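Local coordinates for benzoate transport porin BenP (Acinetobacter baumannii AB307-0294, PDB 5DL8), which forms a beta-barrel channel in the outer membrane that probably lets small solutes, perhaps including benzoate, cross that membrane, at residues L133-P138 / G170-V175; I193-D198 / N258-D263. One frame throughout, in Å; residues are numbered along the deposited sequence.

Two loops meet neighbouring elements here in different surroundings. Contact 1 is buried: L133, at the end of strand 132-133, and L135, just beyond it in the loop, meet a valine of strand 165-176. Contact 2 lies at the surface, where strand 193-196 of a loop hairpin meets the loop 258-263 through a lysine amine, a threonine hydroxyl and a ring edge. Their centres are about 19 Å apart, yet the two are neighbours, since R171 of contact 1 packs against the backbone oxygen of D198 in contact 2. F186 joins them: V172 touches it, and S197 shares a backbone hydrogen bond with it. The buried contact is purely apolar; the surface one adds a hydrogen bond to an apolar touch.

Contact 1: residues L133-P138 / G170-V175; sequences LWLDLP and GRVEKV
V172 meets L135 and L133 where a barrel strand of this OprD-family porin packs against the loop that leaves strand 132-133, probably the loop that folds into the channel in relatives. Strand 165-176 supplies the valine, whose CB points toward the loop. From there the branches part. CG1, anti to the backbone N (chi1 -171°), is the more distant from L135. CG2 lies anti to the carbonyl carbon and carries the contact: it meets L135 CD1 tip to tip at 3.9 Å, and L133 CD1 more loosely at 4.5 Å. One methyl therefore serves two leucines with one residue between them, L133 at the strand end and L135 in the loop. No hydrogen bond crosses between the segments, and the touching residues are all buried. Y152 and Y202 of the adjoining strands touch both V172 and L135, so the cluster extends over several strands of the wall. Next to it, E173 and K174 face W153 together in a classic beta bulge. R171, its CB pointing away from the loop, makes two salt bridges: NH1 pairs with E223, and NE donates to the anti lone pair of E173 OE2 at 3.0 Å, nearly in the guanidinium plane.

Contact 2: residues I193-D198 / N258-D263; sequences ITKESD and NTFDID
A beta-hairpin in one loop of the barrel meets another loop where K195, on strand 193-196, reaches T259 and F260 in the connection between strands 243-255 and 263-275. The lysine makes two separate contacts along its length. Near the backbone, K195 CB lies at the edge of the F260 ring, close to its plane, 3.7 Å from CZ. Beyond CG the chain runs extended past the ring toward T259, and the two side chains meet tip to tip. There K195 NZ donates a hydrogen bond to T259 OG1, 3.2 Å away. The stronger polar partner of the same amine is the backbone oxygen of D224, in the turn between strands 213-222 and 226-238, so the lysine ties its own strand to two other loop segments.

T259 offers this hydroxyl from an unusual backbone position. With phi/psi of 62°/-60° and a weak hydrogen bond from F260 N to N258 O, the values fit the central residue of a classic gamma turn, although N258 is poorly ordered and the detail deserves caution. Its chi1 of -73° sets CG2 anti to the backbone N, and that methyl sits over the centre of the F260 ring, 3.3 Å above its plane. The ring is thus touched on a face by its own neighbour and at an edge by the lysine. F188 of the partner strand 187-190 adds an edge-to-face aromatic pair, and L225 also touches F260. T259 and F260 both touch a crystal neighbour, so lattice packing may influence this loop. Small, mixed polar and aromatic, and lying at the surface, this is a hairpin-to-loop contact at the rim of a porin beta-barrel.

Contact 1: residues L133-P138 / G170-V175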
ATOM      1  N   LEU A 133      -1.979 -14.420  -0.910  1.00 29.67           N
ATOM      2  CA  LEU A 133      -2.975 -13.474  -1.236  1.00 29.27           C
ATOM      3  C   LEU A 133      -2.320 -12.087  -1.499  1.00 27.80           C
ATOM      4  O   LEU A 133      -1.501 -11.601  -0.712  1.00 24.78           O
ATOM      5  CB  LEU A 133      -3.888 -13.336   0.008  1.00 30.07           C
ATOM      6  CG  LEU A 133      -4.452 -14.591   0.674  1.00 32.21           C
ATOM      7  CD1 LEU A 133      -5.328 -14.265   1.887  1.00 31.41           C
ATOM      8  CD2 LEU A 133      -5.215 -15.430  -0.386  1.00 34.26           C
ATOM      9  N   TRP A 134      -2.739 -11.485  -2.605  1.00 27.88           N
ATOM     10  CA  TRP A 134      -2.464 -10.147  -2.933  1.00 28.65           C
ATOM     11  C   TRP A 134      -3.688  -9.304  -2.469  1.00 30.04           C
ATOM     12  O   TRP A 134      -4.593  -9.108  -3.192  1.00 32.49           O
ATOM     13  CB  TRP A 134      -2.265  -9.961  -4.495  1.00 28.81           C
ATOM     14  CG  TRP A 134      -1.198 -10.846  -4.927  1.00 30.50           C
ATOM     15  CD1 TRP A 134      -1.355 -12.107  -5.353  1.00 31.32           C
ATOM     16  CD2 TRP A 134       0.249 -10.617  -4.758  1.00 28.31           C
ATOM     17  NE1 TRP A 134      -0.052 -12.680  -5.536  1.00 32.63           N
ATOM     18  CE2 TRP A 134       0.914 -11.783  -5.178  1.00 29.94           C
ATOM     19  CE3 TRP A 134       1.015  -9.505  -4.393  1.00 28.03           C
ATOM     20  CZ2 TRP A 134       2.349 -11.902  -5.245  1.00 30.18           C
ATOM     21  CZ3 TRP A 134       2.489  -9.635  -4.380  1.00 28.59           C
ATOM     22  CH2 TRP A 134       3.110 -10.858  -4.782  1.00 28.91           C
ATOM     23  N   LEU A 135      -3.616  -8.709  -1.320  1.00 30.38           N
ATOM     24  CA  LEU A 135      -4.737  -7.967  -0.723  1.00 31.01           C
ATOM     25  C   LEU A 135      -4.608  -6.499  -1.121  1.00 30.45           C
ATOM     26  O   LEU A 135      -3.472  -5.937  -1.163  1.00 26.69           O
ATOM     27  CB  LEU A 135      -4.649  -8.099   0.802  1.00 30.12           C
ATOM     28  CG  LEU A 135      -4.845  -9.553   1.215  1.00 31.76           C
ATOM     29  CD1 LEU A 135      -4.599  -9.773   2.661  1.00 30.56           C
ATOM     30  CD2 LEU A 135      -6.204 -10.159   0.746  1.00 34.40           C
ATOM     31  N   ASP A 136      -5.764  -5.894  -1.297  1.00 30.17           N
ATOM     32  CA  ASP A 136      -5.892  -4.506  -1.570  1.00 34.17           C
ATOM     33  C   ASP A 136      -6.981  -3.941  -0.611  1.00 34.65           C
ATOM     34  O   ASP A 136      -8.066  -3.622  -1.051  1.00 34.00           O
ATOM     35  CB  ASP A 136      -6.325  -4.247  -3.047  1.00 37.72           C
ATOM     36  CG  ASP A 136      -6.376  -2.745  -3.383  1.00 41.59           C
ATOM     37  OD1 ASP A 136      -5.909  -1.871  -2.587  1.00 42.42           O
ATOM     38  OD2 ASP A 136      -6.889  -2.422  -4.465  1.00 51.17           O
ATOM     39  N   LEU A 137      -6.638  -3.862   0.677  1.00 34.27           N
ATOM     40  CA  LEU A 137      -7.522  -3.535   1.774  1.00 33.36           C
ATOM     41  C   LEU A 137      -6.859  -2.640   2.768  1.00 31.90           C
ATOM     42  O   LEU A 137      -5.602  -2.522   2.855  1.00 31.60           O
ATOM     43  CB  LEU A 137      -7.892  -4.818   2.517  1.00 35.16           C
ATOM     44  CG  LEU A 137      -8.797  -5.750   1.642  1.00 37.95           C
ATOM     45  CD1 LEU A 137      -8.742  -7.130   2.210  1.00 39.43           C
ATOM     46  CD2 LEU A 137     -10.252  -5.313   1.461  1.00 38.86           C
ATOM     47  N   PRO A 138      -7.667  -2.016   3.601  1.00 32.78           N
ATOM     48  CA  PRO A 138      -7.111  -1.473   4.873  1.00 31.40           C
ATOM     49  C   PRO A 138      -6.253  -2.503   5.678  1.00 31.29           C
ATOM     50  O   PRO A 138      -6.524  -3.718   5.652  1.00 29.56           O
ATOM     51  CB  PRO A 138      -8.384  -1.208   5.629  1.00 34.81           C
ATOM     52  CG  PRO A 138      -9.326  -0.744   4.457  1.00 33.30           C
ATOM     53  CD  PRO A 138      -9.108  -1.824   3.492  1.00 31.62           C
ATOM     54  N   GLY A 170     -11.884 -12.998   5.385  1.00 30.98           N
ATOM     55  CA  GLY A 170     -10.626 -13.766   5.327  1.00 31.45           C
ATOM     56  C   GLY A 170      -9.979 -13.948   6.702  1.00 30.82           C
ATOM     57  O   GLY A 170     -10.320 -13.267   7.663  1.00 31.30           O
ATOM     58  N   ARG A 171      -9.106 -14.928   6.779  1.00 31.34           N
ATOM     59  CA  ARG A 171      -8.177 -15.061   7.854  1.00 31.16           C
ATOM     60  C   ARG A 171      -6.755 -15.071   7.272  1.00 30.36           C
ATOM     61  O   ARG A 171      -6.389 -15.957   6.572  1.00 29.09           O
ATOM     62  CB  ARG A 171      -8.367 -16.350   8.560  1.00 32.16           C
ATOM     63  CG  ARG A 171      -7.413 -16.474   9.732  1.00 32.98           C
ATOM     64  CD  ARG A 171      -7.879 -17.618  10.604  1.00 34.21           C
ATOM     65  NE  ARG A 171      -6.820 -18.049  11.476  1.00 36.03           N
ATOM     66  CZ  ARG A 171      -6.548 -17.524  12.666  1.00 38.29           C
ATOM     67  NH1 ARG A 171      -7.258 -16.491  13.203  1.00 39.39           N
ATOM     68  NH2 ARG A 171      -5.596 -18.089  13.379  1.00 38.35           N
ATOM     69  N   VAL A 172      -5.972 -14.089   7.668  1.00 30.18           N
ATOM     70  CA  VAL A 172      -4.628 -13.895   7.171  1.00 30.35           C
ATOM     71  C   VAL A 172      -3.625 -14.259   8.303  1.00 30.59           C
ATOM     72  O   VAL A 172      -3.533 -13.553   9.278  1.00 30.10           O
ATOM     73  CB  VAL A 172      -4.412 -12.442   6.689  1.00 28.78           C
ATOM     74  CG1 VAL A 172      -3.042 -12.332   5.971  1.00 29.76           C
ATOM     75  CG2 VAL A 172      -5.518 -11.983   5.729  1.00 29.31           C
ATOM     76  N   GLU A 173      -2.911 -15.341   8.145  1.00 30.62           N
ATOM     77  CA  GLU A 173      -2.029 -15.791   9.185  1.00 32.77           C
ATOM     78  C   GLU A 173      -0.668 -15.184   9.156  1.00 31.91           C
ATOM     79  O   GLU A 173      -0.042 -15.088  10.194  1.00 32.10           O
ATOM     80  CB  GLU A 173      -1.993 -17.326   9.196  1.00 37.41           C
ATOM     81  CG  GLU A 173      -3.358 -17.865   9.757  1.00 41.80           C
ATOM     82  CD  GLU A 173      -3.512 -19.387  10.058  1.00 46.39           C
ATOM     83  OE1 GLU A 173      -2.604 -20.146   9.720  1.00 47.71           O
ATOM     84  OE2 GLU A 173      -4.590 -19.819  10.653  1.00 50.16           O
ATOM     85  N   LYS A 174      -0.172 -14.823   7.958  1.00 30.09           N
ATOM     86  CA  LYS A 174       1.172 -14.433   7.762  1.00 29.28           C
ATOM     87  C   LYS A 174       1.285 -13.340   6.703  1.00 26.94           C
ATOM     88  O   LYS A 174       0.455 -13.233   5.819  1.00 26.61           O
ATOM     89  CB  LYS A 174       2.031 -15.630   7.316  1.00 30.63           C
ATOM     90  CG  LYS A 174       2.020 -16.956   8.106  1.00 33.60           C
ATOM     91  CD  LYS A 174       3.016 -16.943   9.213  1.00 35.16           C
ATOM     92  CE  LYS A 174       3.531 -18.323   9.597  1.00 39.21           C
ATOM     93  NZ  LYS A 174       2.436 -19.250   9.912  1.00 42.76           N
ATOM     94  N   VAL A 175       2.368 -12.587   6.821  1.00 25.79           N
ATOM     95  CA  VAL A 175       2.723 -11.504   5.913  1.00 26.49           C
ATOM     96  C   VAL A 175       4.180 -11.726   5.479  1.00 25.28           C
ATOM     97  O   VAL A 175       5.039 -12.167   6.280  1.00 26.27           O
ATOM     98  CB  VAL A 175       2.566 -10.069   6.547  1.00 25.43           C
ATOM     99  CG1 VAL A 175       3.346  -9.934   7.855  1.00 26.19           C
ATOM    100  CG2 VAL A 175       3.087  -9.011   5.577  1.00 25.16           C
TER

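Contact 2: residues I193-D198 / N258-D263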
ATOM      1  N   ILE A 193       9.658  -3.324  22.586  1.00 32.80           N
ATOM      2  CA  ILE A 193       9.100  -4.610  22.885  1.00 32.41           C
ATOM      3  C   ILE A 193       8.124  -4.989  21.750  1.00 31.92           C
ATOM      4  O   ILE A 193       7.146  -4.209  21.487  1.00 29.86           O
ATOM      5  CB  ILE A 193       8.380  -4.620  24.226  1.00 33.29           C
ATOM      6  CG1 ILE A 193       9.376  -4.441  25.376  1.00 34.12           C
ATOM      7  CG2 ILE A 193       7.657  -5.991  24.462  1.00 33.54           C
ATOM      8  CD1 ILE A 193       8.641  -4.133  26.751  1.00 36.33           C
ATOM      9  N   THR A 194       8.377  -6.188  21.151  1.00 31.51           N
ATOM     10  CA  THR A 194       7.586  -6.772  20.079  1.00 33.15           C
ATOM     11  C   THR A 194       6.614  -7.887  20.536  1.00 34.25           C
ATOM     12  O   THR A 194       7.030  -8.751  21.259  1.00 38.79           O
ATOM     13  CB  THR A 194       8.475  -7.288  18.910  1.00 32.77           C
ATOM     14  OG1 THR A 194       9.178  -6.159  18.330  1.00 33.64           O
ATOM     15  CG2 THR A 194       7.606  -7.839  17.701  1.00 32.46           C
ATOM     16  N   LYS A 195       5.354  -7.834  20.120  1.00 34.27           N
ATOM     17  CA  LYS A 195       4.383  -8.904  20.257  1.00 33.61           C
ATOM     18  C   LYS A 195       3.829  -9.303  18.911  1.00 31.95           C
ATOM     19  O   LYS A 195       3.555  -8.451  18.061  1.00 29.51           O
ATOM     20  CB  LYS A 195       3.264  -8.442  21.101  1.00 36.34           C
ATOM     21  CG  LYS A 195       2.645  -9.583  21.921  1.00 42.11           C
ATOM     22  CD  LYS A 195       1.162  -9.276  22.145  1.00 44.92           C
ATOM     23  CE  LYS A 195       0.463 -10.153  23.192  1.00 50.41           C
ATOM     24  NZ  LYS A 195      -0.866  -9.440  23.537  1.00 51.33           N
ATOM     25  N   GLU A 196       3.653 -10.614  18.716  1.00 32.15           N
ATOM     26  CA  GLU A 196       3.111 -11.209  17.474  1.00 31.67           C
ATOM     27  C   GLU A 196       1.658 -11.547  17.617  1.00 32.13           C
ATOM     28  O   GLU A 196       1.228 -11.836  18.720  1.00 30.32           O
ATOM     29  CB  GLU A 196       3.801 -12.554  17.205  1.00 34.17           C
ATOM     30  CG  GLU A 196       5.326 -12.466  17.068  1.00 35.91           C
ATOM     31  CD  GLU A 196       5.975 -13.752  16.688  1.00 36.97           C
ATOM     32  OE1 GLU A 196       6.110 -14.588  17.580  1.00 43.22           O
ATOM     33  OE2 GLU A 196       6.332 -13.903  15.510  1.00 40.85           O
ATOM     34  N   SER A 197       0.959 -11.607  16.498  1.00 31.31           N
ATOM     35  CA  SER A 197      -0.407 -12.059  16.427  1.00 31.48           C
ATOM     36  C   SER A 197      -0.519 -13.418  15.770  1.00 32.67           C
ATOM     37  O   SER A 197       0.174 -13.691  14.763  1.00 31.32           O
ATOM     38  CB  SER A 197      -1.153 -11.046  15.530  1.00 31.45           C
ATOM     39  OG  SER A 197      -2.529 -11.407  15.226  1.00 32.34           O
ATOM     40  N   ASP A 198      -1.440 -14.244  16.257  1.00 34.12           N
ATOM     41  CA  ASP A 198      -1.850 -15.447  15.525  1.00 36.11           C
ATOM     42  C   ASP A 198      -2.636 -15.195  14.235  1.00 35.05           C
ATOM     43  O   ASP A 198      -2.683 -16.053  13.341  1.00 38.45           O
ATOM     44  CB  ASP A 198      -2.575 -16.431  16.425  1.00 40.10           C
ATOM     45  CG  ASP A 198      -1.650 -17.045  17.492  1.00 44.19           C
ATOM     46  OD1 ASP A 198      -0.408 -17.010  17.361  1.00 48.56           O
ATOM     47  OD2 ASP A 198      -2.159 -17.572  18.472  1.00 47.49           O
ATOM     48  N   ASN A 258      -5.947  -6.180  25.831  1.00 65.58           N
ATOM     49  CA  ASN A 258      -5.018  -5.222  26.452  1.00 67.42           C
ATOM     50  C   ASN A 258      -3.571  -5.277  25.780  1.00 68.10           C
ATOM     51  O   ASN A 258      -3.471  -5.263  24.478  1.00 67.38           O
ATOM     52  CB  ASN A 258      -5.023  -5.426  27.975  1.00 68.02           C
ATOM     53  CG  ASN A 258      -5.665  -4.258  28.744  1.00 70.56           C
ATOM     54  OD1 ASN A 258      -5.181  -3.881  29.807  1.00 69.40           O
ATOM     55  ND2 ASN A 258      -6.788  -3.728  28.250  1.00 69.18           N
ATOM     56  N   THR A 259      -2.500  -5.356  26.607  1.00 65.55           N
ATOM     57  CA  THR A 259      -1.096  -5.036  26.209  1.00 63.74           C
ATOM     58  C   THR A 259      -0.757  -3.558  25.737  1.00 58.30           C
ATOM     59  O   THR A 259       0.085  -2.952  26.375  1.00 60.07           O
ATOM     60  CB  THR A 259      -0.500  -6.077  25.195  1.00 62.44           C
ATOM     61  OG1 THR A 259      -0.195  -7.307  25.834  1.00 59.36           O
ATOM     62  CG2 THR A 259       0.799  -5.612  24.637  1.00 64.38           C
ATOM     63  N   PHE A 260      -1.353  -2.993  24.674  1.00 54.50           N
ATOM     64  CA  PHE A 260      -0.875  -1.708  24.138  1.00 50.30           C
ATOM     65  C   PHE A 260      -1.582  -0.401  24.508  1.00 46.08           C
ATOM     66  O   PHE A 260      -1.047   0.716  24.336  1.00 43.50           O
ATOM     67  CB  PHE A 260      -0.666  -1.788  22.597  1.00 50.08           C
ATOM     68  CG  PHE A 260       0.266  -2.885  22.169  1.00 48.79           C
ATOM     69  CD1 PHE A 260       1.678  -2.758  22.333  1.00 50.60           C
ATOM     70  CD2 PHE A 260      -0.239  -4.071  21.654  1.00 49.08           C
ATOM     71  CE1 PHE A 260       2.559  -3.775  21.933  1.00 50.06           C
ATOM     72  CE2 PHE A 260       0.625  -5.120  21.286  1.00 50.34           C
ATOM     73  CZ  PHE A 260       2.033  -4.973  21.415  1.00 51.19           C
ATOM     74  N   ASP A 261      -2.765  -0.382  25.009  1.00 45.07           N
ATOM     75  CA  ASP A 261      -3.327   1.007  25.009  1.00 46.97           C
ATOM     76  C   ASP A 261      -3.178   1.722  23.554  1.00 44.25           C
ATOM     77  O   ASP A 261      -2.366   2.685  23.281  1.00 53.33           O
ATOM     78  CB  ASP A 261      -2.738   1.845  26.204  1.00 47.66           C
ATOM     79  CG  ASP A 261      -3.150   1.255  27.633  1.00 48.74           C
ATOM     80  OD1 ASP A 261      -3.804   0.199  27.750  1.00 49.75           O
ATOM     81  OD2 ASP A 261      -2.874   1.889  28.654  1.00 50.41           O
ATOM     82  N   ILE A 262      -3.817   1.075  22.608  1.00 37.59           N
ATOM     83  CA  ILE A 262      -4.145   1.672  21.325  1.00 34.03           C
ATOM     84  C   ILE A 262      -5.549   2.319  21.534  1.00 32.62           C
ATOM     85  O   ILE A 262      -6.466   1.688  22.043  1.00 31.13           O
ATOM     86  CB  ILE A 262      -4.008   0.631  20.251  1.00 33.62           C
ATOM     87  CG1 ILE A 262      -2.483   0.250  20.038  1.00 32.88           C
ATOM     88  CG2 ILE A 262      -4.669   1.098  19.005  1.00 34.31           C
ATOM     89  CD1 ILE A 262      -2.167  -1.001  19.163  1.00 31.88           C
ATOM     90  N   ASP A 263      -5.624   3.640  21.334  1.00 30.66           N
ATOM     91  CA  ASP A 263      -6.833   4.435  21.438  1.00 28.87           C
ATOM     92  C   ASP A 263      -6.737   5.594  20.388  1.00 27.47           C
ATOM     93  O   ASP A 263      -6.280   6.731  20.700  1.00 26.85           O
ATOM     94  CB  ASP A 263      -6.882   5.036  22.783  1.00 30.00           C
ATOM     95  CG  ASP A 263      -8.127   5.906  22.963  1.00 29.86           C
ATOM     96  OD1 ASP A 263      -9.205   5.439  22.593  1.00 29.05           O
ATOM     97  OD2 ASP A 263      -8.001   7.011  23.492  1.00 30.18           O
TER